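PDB 4MLO: TCP pilus virulence regulatory protein from Vibrio cholerae, which probably activates transcription of virulence genes as an AraC-family DNA-binding regulator, and holds a palmitoleic acid molecule in an internal pocket. Local coordinates for residues 29-34 / 83-88; 33-38 / 77-82; 55-60 / 116-121. All blocks are in the same frame, centred on the assembly; numbering follows the deposited sequence.

Contact 1: 29-34 / 83-88; sequences DYKMFW and VITISD. With PAM (palmitoleic acid), chain E.
Strand residues 31-34 and 83-86 run antiparallel, their short axes 4.6 Å apart at closest approach and at 169°, as neighbours in the N-terminal cupin-like domain. Met32 and Ile84 form a hydrogen-bonded pair, and Ile86 N adds a bond to Tyr30 O. On the sheet face that carries Lys31, Phe33, Val83 and Thr85 lies the fatty-acid pocket. Lys31 and Thr85 stand side by side and point the same way; a bend at chi4 (-78°) in the otherwise extended lysine chain puts NZ 2.6 Å from Thr85 OG1 and 2.9 Å from O2 of palmitoleic acid. NZ bonds to both, so Thr85 probably helps position the ammonium from the second shell; Tyr12 and Lys230 also bind the fatty acid. Further down the ligand, C7 sits over one face of the Phe33 ring, toward the rim and 3.5 Å from CD1. The opposite sheet face packs on helices 121-131 and 141-159; there Ile84 CD1 meets the Trp34 indole edge in plane, 3.5 Å from CH2. Asp29 OD1 and Asp88 OD1 are only 2.7 Å apart, a like-charge approach that the Lys63 salt bridge to Asp88 may offset. A water accepts from Asp88 N and donates to Asp29 OD1, 2.9 Å away.

Contact 2: 33-38 / 77-82; sequences FWIDSG and ENINVS. With PAM (palmitoleic acid), chain E.
Strand residues 33-35 and 79-82 run antiparallel, their short axes 4.7 Å apart at 166°, with Ile35 paired to Val81; Trp34 and Ser82 pair through both N and O, and Asp36 N continues the pattern to Asn80 O. A water donates to Trp34 O and Asn80 O. Ser82 CB lies over one face of the indole, 4.1 Å from the centroid of the Trp34 six-membered ring, in a CH-pi contact. Ile35 and Val81 turn to the other side of the sheet, where Ile35 CB meets Ile79 CG2 at 3.6 Å. Here the sheet of the cupin-like domain borders the fatty-acid pocket: Val81 and Phe33 lie side by side, pointing the same way, and Val81 CG1 touches C10 of palmitoleic acid at 3.9 Å. Where the strand 31-35 ends, the Asp36 carboxylate takes over from the backbone. With CG between the backbone N and the carbonyl carbon (chi1 72°), its OD1 accepts from Asn80 N at 3.0 Å, well above the carboxylate plane, and from Ser37 OG on the opposite face of that plane. Asp36 OD2 receives a weak bond from Asn80 ND2 at 3.2 Å, the carboxylate and amide planes 52° apart. Asn80 OD1 in turn accepts from Asn78 ND2, which reaches it from above the carbonyl plane. Ile79 CG1 packs 3.5 Å from Ser37 O, a buried carbonyl oxygen with no polar partner in the model.

Contact 3: 55-60 / 116-121; sequences SSSIIL and LWNCEH
Ile59 and Leu116 meet methyl to methyl, their side chains crossing obliquely on one face of the sheet. The Ile59 CD1 to Leu116 CD1 distance is 3.3 Å, closer than two methyls normally pack. Leu116 CD1 also reaches Ser57 CB at 3.8 Å. On the same face Asn118 bends its OD1 toward Ser57 OG, 3.4 Å away; this is a weak bond at best, with another acceptor competing for the one hydroxyl proton, and the stronger partner of the serine hydroxyl is Asn54 N. The other face carries Ile58 and Trp117. Just past the strand, Cys119 points toward the neighbouring segment, SG lying 3.3 Å from Ile58 CG1, while the same sulfur sits in the plane of the Trp117 ring at its edge. The indole itself leads away from the strand 57-60: Trp117 has CG anti to the backbone N (chi1 -176°), and its ring meets Phe151 of helix 141-159 edge-to-face. Only the base of this side chain stays near the neighbouring strand, where Leu60 CD1 approaches Trp117 CB at 4.4 Å. Between the two faces runs the backbone, antiparallel at 158°. Ile58 and Trp117 form a hydrogen-bonded pair, Ile58 N donating to Trp117 O and Trp117 N to Ile58 O, both at 2.8 Å. One more bond, from Cys119 N to Ser56 O, carries the pairing one residue past the end of strand 114-118. Helix 141-159 adds polar contacts here, with Lys158 NZ bonded to Leu116 O and Tyr159 OH to Leu116 N. Leu116 also packs on Tyr51 and Ile53 of the second sheet. The arrangement is that of an outermost strand in the antiparallel sheet of the cupin-like domain, one face turned toward the partner sheet and the other covered by helices.

Overall arrangement
All three contacts lie in the five-stranded antiparallel sheet of the cupin-like domain, ordered 7-14, 79-86, 31-35, 57-61, 114-118. Contacts 1 and 2, with centres about 16 Å apart, follow the same pair of strands and share Phe33 and Trp34. Contact 3, about 14 Å from contact 1 and 12 Å from contact 2 between centres, pairs the next two strands; its Ile59 O probably accepts a hydrogen bond from Phe33 N. Along the chain its segments alternate with those of the other two. Contacts 1 and 2 both touch palmitoleic acid, which also binds Lys230, so the ligand may couple this domain to the C-terminal, probably DNA-binding part.

Contact 1: 29-34 / 83-88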
loop_
_atom_site.group_PDB
_atom_site.type_symbol
_atom_site.label_atom_id
_atom_site.label_comp_id
_atom_site.label_asym_id
_atom_site.label_seq_id
_atom_site.Cartn_x
_atom_site.Cartn_y
_atom_site.Cartn_z
ATOM N N ASP A 29 -1.419 -4.039 2.364
ATOM C CA ASP A 29 -0.495 -5.041 1.846
ATOM C C ASP A 29 0.577 -4.320 1.039
ATOM O O ASP A 29 0.367 -3.199 0.590
ATOM C CB ASP A 29 -1.208 -6.057 0.952
ATOM C CG ASP A 29 -1.934 -7.107 1.765
ATOM O OD1 ASP A 29 -1.255 -7.833 2.529
ATOM O OD2 ASP A 29 -3.165 -7.179 1.662
ATOM N N TYR A 30 1.734 -4.956 0.856
ATOM C CA TYR A 30 2.814 -4.339 0.094
ATOM C C TYR A 30 2.328 -3.981 -1.302
ATOM O O TYR A 30 1.603 -4.755 -1.927
ATOM C CB TYR A 30 4.026 -5.271 -0.011
ATOM C CG TYR A 30 4.689 -5.472 1.300
ATOM C CD1 TYR A 30 4.379 -6.566 2.087
ATOM C CD2 TYR A 30 5.581 -4.532 1.788
ATOM C CE1 TYR A 30 4.979 -6.731 3.357
ATOM C CE2 TYR A 30 6.194 -4.692 3.034
ATOM C CZ TYR A 30 5.878 -5.792 3.801
ATOM O OH TYR A 30 6.459 -5.946 5.032
ATOM N N LYS A 31 2.688 -2.774 -1.767
ATOM C CA LYS A 31 2.234 -2.283 -3.074
ATOM C C LYS A 31 3.396 -1.763 -3.898
ATOM O O LYS A 31 4.375 -1.237 -3.374
ATOM C CB LYS A 31 1.181 -1.157 -2.937
ATOM C CG LYS A 31 -0.169 -1.694 -2.518
ATOM C CD LYS A 31 -1.184 -0.610 -2.361
ATOM C CE LYS A 31 -2.399 -1.135 -1.649
ATOM N NZ LYS A 31 -3.235 -1.924 -2.576
ATOM N N MET A 32 3.259 -1.885 -5.217
ATOM C CA MET A 32 4.206 -1.312 -6.156
ATOM C C MET A 32 3.378 -0.633 -7.232
ATOM O O MET A 32 2.327 -1.155 -7.616
ATOM C CB MET A 32 5.119 -2.379 -6.762
ATOM C CG MET A 32 5.933 -3.139 -5.726
ATOM S SD MET A 32 6.795 -4.613 -6.392
ATOM C CE MET A 32 7.998 -3.828 -7.445
ATOM N N PHE A 33 3.799 0.550 -7.679
ATOM C CA PHE A 33 3.067 1.165 -8.781
ATOM C C PHE A 33 4.009 1.951 -9.679
ATOM O O PHE A 33 5.133 2.289 -9.305
ATOM C CB PHE A 33 1.895 2.047 -8.295
ATOM C CG PHE A 33 2.288 3.342 -7.636
ATOM C CD1 PHE A 33 2.345 3.437 -6.252
ATOM C CD2 PHE A 33 2.532 4.490 -8.392
ATOM C CE1 PHE A 33 2.663 4.635 -5.633
ATOM C CE2 PHE A 33 2.849 5.702 -7.776
ATOM C CZ PHE A 33 2.916 5.772 -6.395
ATOM N N TRP A 34 3.541 2.184 -10.906
ATOM C CA TRP A 34 4.300 2.929 -11.906
ATOM C C TRP A 34 3.359 3.340 -13.025
ATOM O O TRP A 34 2.303 2.737 -13.231
ATOM C CB TRP A 34 5.463 2.107 -12.470
ATOM C CG TRP A 34 5.023 0.921 -13.247
ATOM C CD1 TRP A 34 4.876 0.843 -14.599
ATOM C CD2 TRP A 34 4.663 -0.369 -12.729
ATOM N NE1 TRP A 34 4.428 -0.409 -14.951
ATOM C CE2 TRP A 34 4.304 -1.173 -13.825
ATOM C CE3 TRP A 34 4.595 -0.916 -11.443
ATOM C CZ2 TRP A 34 3.898 -2.497 -13.680
ATOM C CZ3 TRP A 34 4.192 -2.233 -11.304
ATOM C CH2 TRP A 34 3.839 -3.003 -12.420
ATOM N N VAL A 83 -0.876 -0.791 -10.562
ATOM C CA VAL A 83 -0.694 -1.005 -9.127
ATOM C C VAL A 83 -0.717 -2.505 -8.865
ATOM O O VAL A 83 -1.734 -3.160 -9.109
ATOM C CB VAL A 83 -1.800 -0.317 -8.313
ATOM C CG1 VAL A 83 -1.565 -0.502 -6.784
ATOM C CG2 VAL A 83 -1.883 1.131 -8.668
ATOM N N ILE A 84 0.372 -3.032 -8.312
ATOM C CA ILE A 84 0.441 -4.419 -7.858
ATOM C C ILE A 84 0.306 -4.402 -6.346
ATOM O O ILE A 84 1.065 -3.704 -5.673
ATOM C CB ILE A 84 1.765 -5.089 -8.264
ATOM C CG1 ILE A 84 1.907 -5.163 -9.782
ATOM C CG2 ILE A 84 1.881 -6.512 -7.673
ATOM C CD1 ILE A 84 3.297 -5.643 -10.224
ATOM N N THR A 85 -0.635 -5.181 -5.828
ATOM C CA THR A 85 -0.783 -5.447 -4.401
ATOM C C THR A 85 -0.377 -6.892 -4.172
ATOM O O THR A 85 -0.937 -7.796 -4.797
ATOM C CB THR A 85 -2.217 -5.220 -3.924
ATOM O OG1 THR A 85 -2.643 -3.882 -4.247
ATOM C CG2 THR A 85 -2.311 -5.428 -2.433
ATOM N N ILE A 86 0.603 -7.101 -3.305
ATOM C CA ILE A 86 1.256 -8.400 -3.142
ATOM C C ILE A 86 0.678 -9.087 -1.915
ATOM O O ILE A 86 0.712 -8.523 -0.814
ATOM C CB ILE A 86 2.777 -8.244 -2.994
ATOM C CG1 ILE A 86 3.357 -7.419 -4.141
ATOM C CG2 ILE A 86 3.436 -9.606 -2.974
ATOM C CD1 ILE A 86 4.789 -7.045 -3.943
ATOM N N SER A 87 0.194 -10.321 -2.088
ATOM C CA SER A 87 -0.456 -11.023 -0.986
ATOM C C SER A 87 0.530 -11.377 0.125
ATOM O O SER A 87 1.728 -11.582 -0.103
ATOM C CB SER A 87 -1.137 -12.302 -1.491
ATOM O OG SER A 87 -0.202 -13.302 -1.820
ATOM N N ASP A 88 0.001 -11.446 1.347
ATOM C CA ASP A 88 0.809 -11.869 2.479
ATOM C C ASP A 88 1.375 -13.262 2.236
ATOM O O ASP A 88 2.520 -13.553 2.601
ATOM C CB ASP A 88 -0.026 -11.850 3.760
ATOM C CG ASP A 88 -0.391 -10.440 4.221
ATOM O OD1 ASP A 88 0.394 -9.501 3.951
ATOM O OD2 ASP A 88 -1.457 -10.269 4.876
HETATM C C1 PAM E . -5.437 0.747 -4.451
HETATM O O1 PAM E . -5.483 0.256 -5.611
HETATM O O2 PAM E . -5.127 0.047 -3.458
HETATM C C2 PAM E . -5.780 2.193 -4.222
HETATM C C3 PAM E . -4.620 2.964 -3.572
HETATM C C4 PAM E . -3.394 2.909 -4.481
HETATM C C5 PAM E . -2.221 3.716 -3.936
HETATM C C6 PAM E . -0.969 3.510 -4.787
HETATM C C7 PAM E . -1.138 3.994 -6.226
HETATM C C8 PAM E . -1.244 5.508 -6.285
HETATM C C9 PAM E . -1.488 6.018 -7.702
HETATM C C10 PAM E . -2.666 5.935 -8.331
HETATM C C11 PAM E . -3.884 5.276 -7.704
HETATM C C12 PAM E . -5.206 5.899 -8.156
HETATM C C13 PAM E . -6.304 5.415 -7.206
HETATM C C14 PAM E . -7.567 6.251 -7.199
HETATM C C15 PAM E . -7.295 7.706 -6.836
HETATM C C16 PAM E . -8.510 8.376 -6.245
HETATM O O HOH W 1 1.338 -8.020 1.705
HETATM O O HOH W 2 -2.595 -10.323 1.793
#

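Contact 2: 33-38 / 77-82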
loop_
_atom_site.group_PDB
_atom_site.type_symbol
_atom_site.label_atom_id
_atom_site.label_comp_id
_atom_site.label_asym_id
_atom_site.label_seq_id
_atom_site.Cartn_x
_atom_site.Cartn_y
_atom_site.Cartn_z
ATOM N N PHE A 33 3.799 0.550 -7.679
ATOM C CA PHE A 33 3.067 1.165 -8.781
ATOM C C PHE A 33 4.009 1.951 -9.679
ATOM O O PHE A 33 5.133 2.289 -9.305
ATOM C CB PHE A 33 1.895 2.047 -8.295
ATOM C CG PHE A 33 2.288 3.342 -7.636
ATOM C CD1 PHE A 33 2.345 3.437 -6.252
ATOM C CD2 PHE A 33 2.532 4.490 -8.392
ATOM C CE1 PHE A 33 2.663 4.635 -5.633
ATOM C CE2 PHE A 33 2.849 5.702 -7.776
ATOM C CZ PHE A 33 2.916 5.772 -6.395
ATOM N N TRP A 34 3.541 2.184 -10.906
ATOM C CA TRP A 34 4.300 2.929 -11.906
ATOM C C TRP A 34 3.359 3.340 -13.025
ATOM O O TRP A 34 2.303 2.737 -13.231
ATOM C CB TRP A 34 5.463 2.107 -12.470
ATOM C CG TRP A 34 5.023 0.921 -13.247
ATOM C CD1 TRP A 34 4.876 0.843 -14.599
ATOM C CD2 TRP A 34 4.663 -0.369 -12.729
ATOM N NE1 TRP A 34 4.428 -0.409 -14.951
ATOM C CE2 TRP A 34 4.304 -1.173 -13.825
ATOM C CE3 TRP A 34 4.595 -0.916 -11.443
ATOM C CZ2 TRP A 34 3.898 -2.497 -13.680
ATOM C CZ3 TRP A 34 4.192 -2.233 -11.304
ATOM C CH2 TRP A 34 3.839 -3.003 -12.420
ATOM N N ILE A 35 3.769 4.374 -13.755
ATOM C CA ILE A 35 3.010 4.893 -14.887
ATOM C C ILE A 35 3.510 4.224 -16.164
ATOM O O ILE A 35 4.656 3.763 -16.239
ATOM C CB ILE A 35 3.130 6.434 -14.947
ATOM C CG1 ILE A 35 4.568 6.872 -15.259
ATOM C CG2 ILE A 35 2.635 7.060 -13.631
ATOM C CD1 ILE A 35 4.749 8.383 -15.389
ATOM N N ASP A 36 2.646 4.150 -17.186
ATOM C CA ASP A 36 2.986 3.396 -18.390
ATOM C C ASP A 36 3.590 4.262 -19.485
ATOM O O ASP A 36 4.048 3.725 -20.501
ATOM C CB ASP A 36 1.751 2.682 -18.942
ATOM C CG ASP A 36 0.758 3.638 -19.573
ATOM O OD1 ASP A 36 0.804 4.857 -19.287
ATOM O OD2 ASP A 36 -0.091 3.161 -20.344
ATOM N N SER A 37 3.609 5.574 -19.301
ATOM C CA SER A 37 4.023 6.491 -20.353
ATOM C C SER A 37 4.078 7.886 -19.760
ATOM O O SER A 37 3.491 8.164 -18.706
ATOM C CB SER A 37 3.065 6.458 -21.546
ATOM O OG SER A 37 1.765 6.856 -21.155
ATOM N N GLY A 38 4.793 8.750 -20.447
ATOM C CA GLY A 38 4.859 10.122 -20.052
ATOM C C GLY A 38 5.624 10.304 -18.754
ATOM O O GLY A 38 6.448 9.480 -18.345
ATOM N N GLU A 77 -1.654 13.478 -22.631
ATOM C CA GLU A 77 -2.480 12.334 -22.976
ATOM C C GLU A 77 -2.805 11.565 -21.702
ATOM O O GLU A 77 -2.239 11.822 -20.638
ATOM C CB GLU A 77 -1.761 11.422 -23.978
ATOM N N ASN A 78 -3.713 10.599 -21.823
ATOM C CA ASN A 78 -3.991 9.705 -20.707
ATOM C C ASN A 78 -2.746 8.906 -20.340
ATOM O O ASN A 78 -2.032 8.401 -21.206
ATOM C CB ASN A 78 -5.133 8.747 -21.051
ATOM C CG ASN A 78 -5.380 7.700 -19.949
ATOM O OD1 ASN A 78 -6.117 7.952 -18.992
ATOM N ND2 ASN A 78 -4.764 6.523 -20.089
ATOM N N ILE A 79 -2.492 8.808 -19.036
ATOM C CA ILE A 79 -1.497 7.907 -18.463
ATOM C C ILE A 79 -2.260 6.806 -17.752
ATOM O O ILE A 79 -3.307 7.067 -17.147
ATOM C CB ILE A 79 -0.581 8.640 -17.461
ATOM C CG1 ILE A 79 0.374 9.587 -18.191
ATOM C CG2 ILE A 79 0.199 7.646 -16.605
ATOM C CD1 ILE A 79 1.140 10.493 -17.232
ATOM N N ASN A 80 -1.746 5.586 -17.828
ATOM C CA ASN A 80 -2.253 4.478 -17.033
ATOM C C ASN A 80 -1.306 4.223 -15.878
ATOM O O ASN A 80 -0.094 4.038 -16.087
ATOM C CB ASN A 80 -2.410 3.211 -17.871
ATOM C CG ASN A 80 -3.485 3.359 -18.931
ATOM O OD1 ASN A 80 -4.527 3.958 -18.682
ATOM N ND2 ASN A 80 -3.221 2.842 -20.122
ATOM N N VAL A 81 -1.859 4.167 -14.666
ATOM C CA VAL A 81 -1.081 3.837 -13.471
ATOM C C VAL A 81 -1.380 2.396 -13.088
ATOM O O VAL A 81 -2.515 2.056 -12.734
ATOM C CB VAL A 81 -1.393 4.785 -12.303
ATOM C CG1 VAL A 81 -0.402 4.576 -11.165
ATOM C CG2 VAL A 81 -1.357 6.225 -12.770
ATOM N N SER A 82 -0.344 1.554 -13.127
ATOM C CA SER A 82 -0.478 0.165 -12.744
ATOM C C SER A 82 -0.099 0.020 -11.284
ATOM O O SER A 82 0.889 0.605 -10.833
ATOM C CB SER A 82 0.422 -0.722 -13.608
ATOM O OG SER A 82 0.080 -0.621 -14.974
HETATM C C1 PAM E . -5.437 0.747 -4.451
HETATM O O1 PAM E . -5.483 0.256 -5.611
HETATM O O2 PAM E . -5.127 0.047 -3.458
HETATM C C2 PAM E . -5.780 2.193 -4.222
HETATM C C3 PAM E . -4.620 2.964 -3.572
HETATM C C4 PAM E . -3.394 2.909 -4.481
HETATM C C5 PAM E . -2.221 3.716 -3.936
HETATM C C6 PAM E . -0.969 3.510 -4.787
HETATM C C7 PAM E . -1.138 3.994 -6.226
HETATM C C8 PAM E . -1.244 5.508 -6.285
HETATM C C9 PAM E . -1.488 6.018 -7.702
HETATM C C10 PAM E . -2.666 5.935 -8.331
HETATM C C11 PAM E . -3.884 5.276 -7.704
HETATM C C12 PAM E . -5.206 5.899 -8.156
HETATM C C13 PAM E . -6.304 5.415 -7.206
HETATM C C14 PAM E . -7.567 6.251 -7.199
HETATM C C15 PAM E . -7.295 7.706 -6.836
HETATM C C16 PAM E . -8.510 8.376 -6.245
HETATM O O HOH W 3 1.584 1.245 -15.703
#

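Contact 3: 55-60 / 116-121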
loop_
_atom_site.group_PDB
_atom_site.type_symbol
_atom_site.label_atom_id
_atom_site.label_comp_id
_atom_site.label_asym_id
_atom_site.label_seq_id
_atom_site.Cartn_x
_atom_site.Cartn_y
_atom_site.Cartn_z
ATOM N N SER A 55 8.101 5.957 -17.013
ATOM C CA SER A 55 7.517 4.630 -17.113
ATOM C C SER A 55 8.428 3.518 -16.602
ATOM O O SER A 55 7.975 2.375 -16.530
ATOM C CB SER A 55 7.123 4.342 -18.563
ATOM O OG SER A 55 8.271 4.255 -19.384
ATOM N N SER A 56 9.667 3.817 -16.214
ATOM C CA SER A 56 10.528 2.835 -15.558
ATOM C C SER A 56 10.712 3.089 -14.066
ATOM O O SER A 56 11.447 2.342 -13.405
ATOM C CB SER A 56 11.893 2.794 -16.243
ATOM O OG SER A 56 11.789 2.124 -17.485
ATOM N N SER A 57 10.087 4.122 -13.522
ATOM C CA SER A 57 10.180 4.409 -12.094
ATOM C C SER A 57 9.159 3.561 -11.344
ATOM O O SER A 57 7.949 3.712 -11.552
ATOM C CB SER A 57 9.919 5.893 -11.829
ATOM O OG SER A 57 10.763 6.754 -12.584
ATOM N N ILE A 58 9.633 2.702 -10.444
ATOM C CA ILE A 58 8.757 1.909 -9.589
ATOM C C ILE A 58 8.713 2.557 -8.212
ATOM O O ILE A 58 9.769 2.796 -7.599
ATOM C CB ILE A 58 9.257 0.455 -9.466
ATOM C CG1 ILE A 58 9.466 -0.190 -10.830
ATOM C CG2 ILE A 58 8.276 -0.381 -8.619
ATOM C CD1 ILE A 58 8.229 -0.301 -11.669
ATOM N N ILE A 59 7.500 2.782 -7.701
ATOM C CA ILE A 59 7.292 3.260 -6.341
ATOM C C ILE A 59 6.822 2.078 -5.509
ATOM O O ILE A 59 5.878 1.377 -5.886
ATOM C CB ILE A 59 6.266 4.401 -6.275
ATOM C CG1 ILE A 59 6.644 5.515 -7.279
ATOM C CG2 ILE A 59 6.181 4.937 -4.864
ATOM C CD1 ILE A 59 7.949 6.196 -6.976
ATOM N N LEU A 60 7.494 1.846 -4.392
ATOM C CA LEU A 60 7.141 0.771 -3.485
ATOM C C LEU A 60 6.572 1.377 -2.217
ATOM O O LEU A 60 7.206 2.245 -1.610
ATOM C CB LEU A 60 8.367 -0.071 -3.156
ATOM C CG LEU A 60 9.016 -0.816 -4.328
ATOM C CD1 LEU A 60 10.033 0.080 -5.064
ATOM C CD2 LEU A 60 9.649 -2.095 -3.864
ATOM N N LEU A 116 11.705 4.399 -4.182
ATOM C CA LEU A 116 11.784 4.467 -5.636
ATOM C C LEU A 116 12.864 3.523 -6.154
ATOM O O LEU A 116 13.969 3.454 -5.597
ATOM C CB LEU A 116 12.091 5.909 -6.078
ATOM C CG LEU A 116 12.311 6.205 -7.567
ATOM C CD1 LEU A 116 10.997 6.536 -8.241
ATOM C CD2 LEU A 116 13.307 7.338 -7.750
ATOM N N TRP A 117 12.566 2.812 -7.237
ATOM C CA TRP A 117 13.590 2.085 -7.979
ATOM C C TRP A 117 13.465 2.412 -9.462
ATOM O O TRP A 117 12.395 2.238 -10.052
ATOM C CB TRP A 117 13.503 0.578 -7.749
ATOM C CG TRP A 117 14.604 -0.134 -8.443
ATOM C CD1 TRP A 117 14.535 -0.765 -9.649
ATOM C CD2 TRP A 117 15.969 -0.281 -7.991
ATOM N NE1 TRP A 117 15.752 -1.302 -9.970
ATOM C CE2 TRP A 117 16.652 -1.016 -8.973
ATOM C CE3 TRP A 117 16.666 0.132 -6.845
ATOM C CZ2 TRP A 117 18.004 -1.340 -8.860
ATOM C CZ3 TRP A 117 18.014 -0.195 -6.726
ATOM C CH2 TRP A 117 18.668 -0.925 -7.731
ATOM N N ASN A 118 14.553 2.893 -10.055
ATOM C CA ASN A 118 14.601 3.153 -11.493
ATOM C C ASN A 118 15.000 1.871 -12.216
ATOM O O ASN A 118 16.134 1.392 -12.072
ATOM C CB ASN A 118 15.565 4.295 -11.780
ATOM C CG ASN A 118 15.028 5.636 -11.314
ATOM O OD1 ASN A 118 13.932 6.049 -11.698
ATOM N ND2 ASN A 118 15.803 6.327 -10.487
ATOM N N CYS A 119 14.072 1.314 -12.993
ATOM C CA CYS A 119 14.225 -0.030 -13.546
ATOM C C CYS A 119 15.092 -0.078 -14.794
ATOM O O CYS A 119 15.104 0.851 -15.605
ATOM C CB CYS A 119 12.876 -0.614 -13.939
ATOM S SG CYS A 119 11.977 -1.280 -12.590
ATOM N N GLU A 120 15.763 -1.217 -14.969
ATOM C CA GLU A 120 16.338 -1.618 -16.245
ATOM C C GLU A 120 15.288 -2.339 -17.092
ATOM O O GLU A 120 14.236 -2.762 -16.601
ATOM C CB GLU A 120 17.559 -2.523 -16.036
ATOM C CG GLU A 120 18.741 -1.826 -15.385
ATOM N N HIS A 121 15.607 -2.496 -18.383
ATOM C CA HIS A 121 14.659 -3.037 -19.354
ATOM C C HIS A 121 14.015 -4.325 -18.857
ATOM O O HIS A 121 12.785 -4.447 -18.824
ATOM C CB HIS A 121 15.370 -3.279 -20.696
#